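Local coordinates for protein pid-3 (Caenorhabditis elegans, PDB 7OCZ) that probably acts in piRNA biogenesis and chromosome segregation through a small RNA-recognition-motif (RRM) domain that pairs with a second copy of itself, at residues L15-Y20 and A30-P35. Residues are numbered along the deposited sequence; the frame is centred on the assembly and turned at random.
Sequences LKISGY and AQLLTP
I17 and L33 reach toward each other from strand and helix end and overlap side by side, with I17 CD1 3.9 Å from L33 CD2. The isoleucine gets there by being fully extended: CG1 stands anti to the backbone N (chi1 -179°) and chi2 is also trans, so a thin chain ending in one methyl spans the gap, while the beta branch fills space close to the strand. The other tight spot is at Y20, whose CB sits 3.7 Å from CD2 of L32. The phenol itself leads away from the helix, leaving its methylene and the near part of the ring, met obliquely, for the leucine methyl. Packing slackens between these points and at the strand's start, with I17 CD1 4.5 Å from L32 CD2 and L15 CD2 4.4 Å from L33 CD2. In the RRM fold, with its beta-alpha-beta-beta-alpha-beta order, this is the first helix settling its C-terminal end on the first, central strand. Forked leucines suit that role, since each can offer methyls to several neighbours: L33 also reaches V51 and F66, and L15 turns to A62 and V63 of the second helix. L32, which also packs on L24, is partly open to solvent, whereas I17, L33, L15 and Y20 are buried; K16, between L15 and I17, faces outward. Just beyond the helix, T34 OG1 donates to Q31 O at 2.8 Å. T34 packs on Q31 of the second subunit, and Q31 on its T34; a glutamine suits this polar side because its NE2 hydrogen-bonds to A30 O and Y36 O of that subunit.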
loop_
_atom_site.group_PDB
_atom_site.type_symbol
_atom_site.label_atom_id
_atom_site.label_comp_id
_atom_site.label_asym_id
_atom_site.label_seq_id
_atom_site.Cartn_x
_atom_site.Cartn_y
_atom_site.Cartn_z
ATOM N N LEU A 15 -14.778 1.693 2.608
ATOM C CA LEU A 15 -14.738 2.922 1.841
ATOM C C LEU A 15 -14.903 2.574 0.366
ATOM O O LEU A 15 -14.348 1.583 -0.108
ATOM C CB LEU A 15 -13.399 3.630 2.087
ATOM C CG LEU A 15 -13.096 4.961 1.426
ATOM C CD1 LEU A 15 -14.035 5.965 2.075
ATOM C CD2 LEU A 15 -11.654 5.358 1.635
ATOM N N LYS A 16 -15.674 3.372 -0.357
ATOM C CA LYS A 16 -15.769 3.265 -1.807
ATOM C C LYS A 16 -14.894 4.342 -2.428
ATOM O O LYS A 16 -15.006 5.511 -2.058
ATOM C CB LYS A 16 -17.211 3.455 -2.279
ATOM C CG LYS A 16 -18.149 2.325 -1.949
ATOM C CD LYS A 16 -19.597 2.744 -2.197
ATOM C CE LYS A 16 -20.009 2.532 -3.631
ATOM N NZ LYS A 16 -21.499 2.587 -3.743
ATOM N N ILE A 17 -14.047 3.962 -3.381
ATOM C CA ILE A 17 -13.133 4.914 -4.010
ATOM C C ILE A 17 -13.120 4.675 -5.515
ATOM O O ILE A 17 -13.053 3.527 -5.967
ATOM C CB ILE A 17 -11.714 4.821 -3.407
ATOM C CG1 ILE A 17 -10.773 5.847 -4.049
ATOM C CG2 ILE A 17 -11.167 3.396 -3.496
ATOM C CD1 ILE A 17 -9.491 6.097 -3.256
ATOM N N SER A 18 -13.216 5.752 -6.293
ATOM C CA SER A 18 -13.169 5.633 -7.744
ATOM C C SER A 18 -12.525 6.876 -8.345
ATOM O O SER A 18 -12.359 7.900 -7.677
ATOM C CB SER A 18 -14.565 5.415 -8.338
ATOM O OG SER A 18 -15.380 6.556 -8.157
ATOM N N GLY A 19 -12.134 6.765 -9.618
ATOM C CA GLY A 19 -11.565 7.876 -10.353
ATOM C C GLY A 19 -10.050 7.937 -10.386
ATOM O O GLY A 19 -9.499 8.817 -11.062
ATOM N N TYR A 20 -9.361 7.047 -9.675
ATOM C CA TYR A 20 -7.910 6.997 -9.744
ATOM C C TYR A 20 -7.463 6.442 -11.102
ATOM O O TYR A 20 -8.253 5.825 -11.821
ATOM C CB TYR A 20 -7.365 6.140 -8.603
ATOM C CG TYR A 20 -8.025 4.792 -8.500
ATOM C CD1 TYR A 20 -7.608 3.728 -9.294
ATOM C CD2 TYR A 20 -9.080 4.588 -7.623
ATOM C CE1 TYR A 20 -8.216 2.500 -9.209
ATOM C CE2 TYR A 20 -9.690 3.365 -7.529
ATOM C CZ TYR A 20 -9.260 2.324 -8.328
ATOM O OH TYR A 20 -9.873 1.101 -8.232
ATOM N N ALA A 30 -3.696 1.182 -1.971
ATOM C CA ALA A 30 -3.349 1.402 -0.570
ATOM C C ALA A 30 -2.347 2.542 -0.436
ATOM O O ALA A 30 -2.445 3.362 0.486
ATOM C CB ALA A 30 -2.799 0.120 0.048
ATOM N N GLN A 31 -1.388 2.626 -1.363
ATOM C CA GLN A 31 -0.418 3.721 -1.325
ATOM C C GLN A 31 -1.095 5.070 -1.508
ATOM O O GLN A 31 -0.668 6.071 -0.918
ATOM C CB GLN A 31 0.643 3.513 -2.399
ATOM C CG GLN A 31 1.598 2.383 -2.082
ATOM C CD GLN A 31 2.499 2.063 -3.246
ATOM O OE1 GLN A 31 2.048 1.993 -4.388
ATOM N NE2 GLN A 31 3.784 1.861 -2.967
ATOM N N LEU A 32 -2.153 5.111 -2.319
ATOM C CA LEU A 32 -2.898 6.346 -2.540
ATOM C C LEU A 32 -3.496 6.874 -1.242
ATOM O O LEU A 32 -3.616 8.092 -1.058
ATOM C CB LEU A 32 -4.000 6.075 -3.565
ATOM C CG LEU A 32 -4.929 7.177 -4.065
ATOM C CD1 LEU A 32 -4.198 8.506 -4.205
ATOM C CD2 LEU A 32 -5.578 6.758 -5.370
ATOM N N LEU A 33 -3.859 5.971 -0.333
ATOM C CA LEU A 33 -4.594 6.267 0.887
ATOM C C LEU A 33 -3.696 6.382 2.118
ATOM O O LEU A 33 -4.210 6.430 3.238
ATOM C CB LEU A 33 -5.645 5.180 1.113
ATOM C CG LEU A 33 -6.747 5.104 0.055
ATOM C CD1 LEU A 33 -7.611 3.869 0.261
ATOM C CD2 LEU A 33 -7.598 6.353 0.117
ATOM N N THR A 34 -2.380 6.388 1.938
ATOM C CA THR A 34 -1.469 6.578 3.059
ATOM C C THR A 34 -1.865 7.840 3.824
ATOM O O THR A 34 -2.238 8.838 3.196
ATOM C CB THR A 34 -0.030 6.697 2.540
ATOM O OG1 THR A 34 0.251 5.610 1.651
ATOM C CG2 THR A 34 0.981 6.679 3.657
ATOM N N PRO A 35 -1.808 7.842 5.170
ATOM C CA PRO A 35 -1.361 6.813 6.118
ATOM C C PRO A 35 -2.472 5.991 6.745
ATOM O O PRO A 35 -2.275 5.462 7.846
ATOM C CB PRO A 35 -0.674 7.641 7.195
ATOM C CG PRO A 35 -1.544 8.884 7.268
ATOM C CD PRO A 35 -2.187 9.071 5.894
#